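Local coordinates for protein probable mannosyltransferase KTR4 (Saccharomyces cerevisiae, PDB 5A07) that is a probable mannosyltransferase with a GT-A type fold, holding guanosine-5'-diphosphate beside a manganese ion, at residues Y205-F216 against F347-R358. Residues are numbered along the deposited sequence; the frame is centred on the assembly and turned at random.
Sequences YHNMCRFYSKEF and FYYERWGDAPVR. With GDP (guanosine-5'-diphosphate), chain F.
Tyr212 O is gripped end-on by both terminal nitrogens of Arg358, NH1 and NH2 each lying 2.9 Å from it; NH1 comes in the carbonyl plane on a lone pair, NH2 from above that plane. A salt bridge to Glu322 fixes the guanidinium further. One turn back, Asp354 is a knob among Met208, Cys209, Tyr212 and Ser213, while its carboxylate turns to Arg230 and Thr319. Ser213 OG donates a hydrogen bond to Cys209 O and lies 3.3 Å from Phe347 CE1. The Phe347 ring lies flat against helix 203-214, Arg210 CA standing over its centre. In this GT-A fold the helix backs the nucleotide pocket: Met208 CG packs 3.4 Å from O4' of GDP, and Tyr205 OH donates to GDP O2B (2.7 Å). Across the ring from CE1, which lies near the diphosphate, Tyr205 CE2 sits over one face of the Arg351 guanidinium; NE is buried here with no partner in the model, whereas NH1 bonds Gln198 O. A chi1 of -67° swings the His206 ring toward 347-350, where ND1 donates to Phe347 O at 2.7 Å, nearly straight (164°), with Arg351 CG over one ring face. Beside it, Tyr348 OH donates to Asn207 OD1 at 2.6 Å, the amide and ring planes 68° apart.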
# COMPACT_ATOMS: atom_id res chain seq x y z
N TYR B 205 -2.62 6.61 -16.43
CA TYR B 205 -2.74 6.54 -14.97
C TYR B 205 -3.78 5.53 -14.60
O TYR B 205 -3.58 4.70 -13.68
CB TYR B 205 -3.04 7.91 -14.38
CG TYR B 205 -2.88 7.88 -12.86
CD1 TYR B 205 -1.63 8.07 -12.30
CD2 TYR B 205 -3.96 7.65 -12.02
CE1 TYR B 205 -1.46 8.06 -10.90
CE2 TYR B 205 -3.80 7.60 -10.61
CZ TYR B 205 -2.55 7.80 -10.08
OH TYR B 205 -2.32 7.79 -8.74
N HIS B 206 -4.90 5.56 -15.32
CA HIS B 206 -5.88 4.51 -15.22
C HIS B 206 -5.26 3.14 -15.48
O HIS B 206 -5.48 2.17 -14.75
CB HIS B 206 -7.03 4.78 -16.21
CG HIS B 206 -7.85 5.97 -15.89
ND1 HIS B 206 -9.11 5.86 -15.32
CD2 HIS B 206 -7.65 7.31 -16.07
CE1 HIS B 206 -9.66 7.06 -15.21
NE2 HIS B 206 -8.79 7.97 -15.65
N ASN B 207 -4.48 3.01 -16.54
CA ASN B 207 -3.86 1.75 -16.88
C ASN B 207 -2.92 1.32 -15.76
O ASN B 207 -2.84 0.16 -15.50
CB ASN B 207 -3.03 1.84 -18.18
CG ASN B 207 -3.92 2.05 -19.41
OD1 ASN B 207 -5.15 1.82 -19.40
ND2 ASN B 207 -3.30 2.46 -20.48
N MET B 208 -2.16 2.26 -15.22
CA MET B 208 -1.24 1.93 -14.12
C MET B 208 -1.97 1.39 -12.89
O MET B 208 -1.59 0.37 -12.32
CB MET B 208 -0.44 3.14 -13.78
CG MET B 208 0.57 2.92 -12.63
SD MET B 208 -0.16 3.14 -10.97
CE MET B 208 -0.69 4.84 -10.88
N CYS B 209 -3.03 2.05 -12.52
CA CYS B 209 -3.80 1.64 -11.34
C CYS B 209 -4.35 0.24 -11.47
O CYS B 209 -4.31 -0.63 -10.57
CB CYS B 209 -4.93 2.62 -11.10
SG CYS B 209 -4.48 4.24 -10.51
N ARG B 210 -4.88 -0.03 -12.66
CA ARG B 210 -5.36 -1.35 -12.94
C ARG B 210 -4.23 -2.41 -12.96
O ARG B 210 -4.38 -3.53 -12.39
CB ARG B 210 -6.09 -1.30 -14.29
CG ARG B 210 -6.46 -2.68 -14.84
CD ARG B 210 -7.46 -2.40 -16.00
NE ARG B 210 -7.73 -3.58 -16.79
CZ ARG B 210 -7.15 -3.88 -17.96
NH1 ARG B 210 -6.25 -3.08 -18.48
NH2 ARG B 210 -7.55 -4.95 -18.64
N PHE B 211 -3.10 -2.08 -13.62
CA PHE B 211 -1.97 -3.00 -13.70
C PHE B 211 -1.44 -3.30 -12.25
O PHE B 211 -1.18 -4.46 -11.93
CB PHE B 211 -0.83 -2.36 -14.51
CG PHE B 211 0.43 -3.16 -14.53
CD1 PHE B 211 0.59 -4.23 -15.40
CD2 PHE B 211 1.49 -2.83 -13.71
CE1 PHE B 211 1.73 -5.02 -15.40
CE2 PHE B 211 2.67 -3.62 -13.70
CZ PHE B 211 2.78 -4.73 -14.55
N TYR B 212 -1.29 -2.25 -11.46
CA TYR B 212 -0.76 -2.49 -10.04
C TYR B 212 -1.79 -3.20 -9.16
O TYR B 212 -1.42 -3.87 -8.17
CB TYR B 212 -0.24 -1.18 -9.42
CG TYR B 212 1.28 -1.12 -9.33
CD1 TYR B 212 2.01 -2.23 -8.89
CD2 TYR B 212 2.01 0.06 -9.66
CE1 TYR B 212 3.39 -2.18 -8.78
CE2 TYR B 212 3.38 0.11 -9.51
CZ TYR B 212 4.07 -1.00 -9.07
OH TYR B 212 5.48 -0.97 -8.91
N SER B 213 -3.07 -3.15 -9.54
CA SER B 213 -4.12 -3.84 -8.79
C SER B 213 -4.09 -5.30 -9.12
O SER B 213 -4.07 -6.16 -8.22
CB SER B 213 -5.54 -3.28 -9.07
OG SER B 213 -5.70 -1.91 -8.68
N LYS B 214 -4.09 -5.63 -10.42
CA LYS B 214 -4.45 -7.03 -10.81
C LYS B 214 -3.56 -7.79 -11.76
O LYS B 214 -3.77 -8.98 -11.98
CB LYS B 214 -5.90 -7.05 -11.34
CG LYS B 214 -6.06 -6.56 -12.79
CD LYS B 214 -7.55 -6.59 -13.15
CE LYS B 214 -7.85 -6.74 -14.63
NZ LYS B 214 -7.14 -7.91 -15.19
N GLU B 215 -2.54 -7.13 -12.30
CA GLU B 215 -1.73 -7.76 -13.35
C GLU B 215 -0.24 -7.90 -13.04
O GLU B 215 0.38 -8.85 -13.54
CB GLU B 215 -1.93 -6.99 -14.63
CG GLU B 215 -1.18 -7.52 -15.85
CD GLU B 215 -1.47 -8.99 -16.18
OE1 GLU B 215 -2.55 -9.46 -15.82
OE2 GLU B 215 -0.59 -9.67 -16.77
N PHE B 216 0.34 -6.98 -12.22
CA PHE B 216 1.83 -6.94 -12.11
C PHE B 216 2.39 -8.27 -11.68
O PHE B 216 3.39 -8.74 -12.22
CB PHE B 216 2.30 -5.83 -11.21
CG PHE B 216 2.24 -6.16 -9.75
CD1 PHE B 216 1.13 -5.91 -9.04
CD2 PHE B 216 3.32 -6.73 -9.10
CE1 PHE B 216 1.06 -6.17 -7.70
CE2 PHE B 216 3.29 -7.01 -7.72
CZ PHE B 216 2.16 -6.67 -7.01
N PHE B 347 -12.06 0.96 -13.03
CA PHE B 347 -10.72 1.48 -13.31
C PHE B 347 -10.74 2.60 -14.37
O PHE B 347 -9.86 3.45 -14.37
CB PHE B 347 -9.75 0.41 -13.72
CG PHE B 347 -9.37 -0.53 -12.59
CD1 PHE B 347 -8.72 -0.03 -11.47
CD2 PHE B 347 -9.66 -1.86 -12.66
CE1 PHE B 347 -8.36 -0.90 -10.43
CE2 PHE B 347 -9.33 -2.73 -11.63
CZ PHE B 347 -8.68 -2.23 -10.51
N TYR B 348 -11.79 2.63 -15.22
CA TYR B 348 -11.88 3.60 -16.31
C TYR B 348 -13.06 4.55 -16.19
O TYR B 348 -12.89 5.76 -16.38
CB TYR B 348 -11.84 2.83 -17.68
CG TYR B 348 -10.53 2.10 -17.91
CD1 TYR B 348 -9.40 2.79 -18.31
CD2 TYR B 348 -10.40 0.77 -17.70
CE1 TYR B 348 -8.19 2.13 -18.53
CE2 TYR B 348 -9.19 0.11 -17.92
CZ TYR B 348 -8.11 0.81 -18.30
OH TYR B 348 -6.93 0.16 -18.47
N TYR B 349 -14.22 4.04 -15.82
CA TYR B 349 -15.39 4.91 -15.62
C TYR B 349 -15.32 5.73 -14.35
O TYR B 349 -15.98 6.83 -14.24
CB TYR B 349 -16.64 4.05 -15.58
CG TYR B 349 -16.87 3.26 -16.88
CD1 TYR B 349 -16.69 3.86 -18.15
CD2 TYR B 349 -17.26 1.91 -16.85
CE1 TYR B 349 -16.89 3.12 -19.34
CE2 TYR B 349 -17.47 1.20 -18.02
CZ TYR B 349 -17.28 1.80 -19.26
OH TYR B 349 -17.49 1.07 -20.38
N GLU B 350 -14.50 5.25 -13.38
CA GLU B 350 -14.16 6.06 -12.25
C GLU B 350 -12.63 6.14 -12.26
O GLU B 350 -12.03 5.98 -13.32
CB GLU B 350 -14.79 5.41 -11.02
CG GLU B 350 -16.32 5.43 -11.10
CD GLU B 350 -17.06 4.76 -9.92
OE1 GLU B 350 -16.49 4.53 -8.79
OE2 GLU B 350 -18.21 4.41 -10.15
N ARG B 351 -11.97 6.39 -11.13
CA ARG B 351 -10.51 6.50 -11.14
C ARG B 351 -10.00 5.64 -9.98
O ARG B 351 -9.27 6.11 -9.09
CB ARG B 351 -10.02 7.97 -11.08
CG ARG B 351 -8.62 8.16 -11.82
CD ARG B 351 -7.65 9.00 -11.03
NE ARG B 351 -7.43 8.32 -9.75
CZ ARG B 351 -6.86 8.86 -8.67
NH1 ARG B 351 -6.38 10.06 -8.71
NH2 ARG B 351 -6.74 8.14 -7.53
N TRP B 352 -10.39 4.39 -9.98
CA TRP B 352 -10.07 3.56 -8.85
C TRP B 352 -8.54 3.32 -8.77
O TRP B 352 -7.96 2.77 -9.70
CB TRP B 352 -10.76 2.21 -8.98
CG TRP B 352 -12.25 2.20 -8.88
CD1 TRP B 352 -13.04 3.21 -8.52
CD2 TRP B 352 -13.12 1.09 -9.20
NE1 TRP B 352 -14.35 2.81 -8.53
CE2 TRP B 352 -14.42 1.52 -8.97
CE3 TRP B 352 -12.91 -0.21 -9.64
CZ2 TRP B 352 -15.53 0.69 -9.16
CZ3 TRP B 352 -14.04 -1.04 -9.86
CH2 TRP B 352 -15.32 -0.57 -9.61
N GLY B 353 -7.92 3.71 -7.66
CA GLY B 353 -6.50 3.47 -7.42
C GLY B 353 -6.18 2.07 -6.97
O GLY B 353 -7.02 1.36 -6.38
N ASP B 354 -4.96 1.64 -7.24
CA ASP B 354 -4.50 0.36 -6.73
C ASP B 354 -4.53 0.29 -5.17
O ASP B 354 -4.74 -0.76 -4.61
CB ASP B 354 -3.16 -0.05 -7.26
CG ASP B 354 -2.03 0.93 -6.89
OD1 ASP B 354 -1.90 1.98 -7.50
OD2 ASP B 354 -1.29 0.58 -5.97
N ALA B 355 -4.30 1.43 -4.53
CA ALA B 355 -4.24 1.50 -3.07
C ALA B 355 -5.58 1.12 -2.38
O ALA B 355 -5.61 0.15 -1.62
CB ALA B 355 -3.72 2.83 -2.64
N PRO B 356 -6.70 1.76 -2.73
CA PRO B 356 -7.96 1.28 -2.12
C PRO B 356 -8.36 -0.12 -2.48
O PRO B 356 -8.91 -0.85 -1.66
CB PRO B 356 -9.01 2.35 -2.55
CG PRO B 356 -8.38 3.02 -3.76
CD PRO B 356 -6.90 2.98 -3.53
N VAL B 357 -8.11 -0.52 -3.71
CA VAL B 357 -8.41 -1.86 -4.15
C VAL B 357 -7.63 -2.90 -3.42
O VAL B 357 -8.18 -3.90 -2.92
CB VAL B 357 -8.20 -1.98 -5.68
CG1 VAL B 357 -8.25 -3.44 -6.17
CG2 VAL B 357 -9.21 -1.11 -6.41
N ARG B 358 -6.31 -2.74 -3.37
CA ARG B 358 -5.47 -3.68 -2.58
C ARG B 358 -5.92 -3.71 -1.11
O ARG B 358 -5.97 -4.80 -0.49
CB ARG B 358 -3.98 -3.21 -2.65
CG ARG B 358 -3.02 -4.05 -1.85
CD ARG B 358 -2.25 -4.98 -2.73
NE ARG B 358 -1.27 -4.25 -3.55
CZ ARG B 358 -1.29 -4.20 -4.88
NH1 ARG B 358 -2.22 -4.87 -5.59
NH2 ARG B 358 -0.33 -3.53 -5.51
PB GDP F . 1.31 8.70 -7.79
O1B GDP F . 1.29 10.17 -7.98
O2B GDP F . 0.08 8.01 -7.63
O3B GDP F . 2.41 8.27 -6.89
O3A GDP F . 1.64 8.22 -9.31
PA GDP F . 3.00 7.94 -10.07
O1A GDP F . 3.14 8.68 -11.33
O2A GDP F . 4.22 7.93 -9.24
O5' GDP F . 2.74 6.45 -10.53
C5' GDP F . 2.85 5.24 -9.77
C4' GDP F . 3.98 4.34 -10.24
O4' GDP F . 3.66 3.91 -11.57
C3' GDP F . 5.35 4.99 -10.30
O3' GDP F . 6.36 3.98 -10.07
C2' GDP F . 5.40 5.54 -11.74
O2' GDP F . 6.73 5.61 -12.23
C1' GDP F . 4.66 4.46 -12.45
N9 GDP F . 3.91 4.92 -13.64
C8 GDP F . 2.88 5.80 -13.72
N7 GDP F . 2.44 5.89 -15.04
C5 GDP F . 3.22 5.03 -15.77
C6 GDP F . 3.27 4.64 -17.19
O6 GDP F . 2.40 5.22 -17.92
N1 GDP F . 4.20 3.76 -17.57
C2 GDP F . 5.12 3.23 -16.68
N2 GDP F . 6.03 2.36 -17.13
N3 GDP F . 5.12 3.56 -15.35
C4 GDP F . 4.17 4.38 -14.87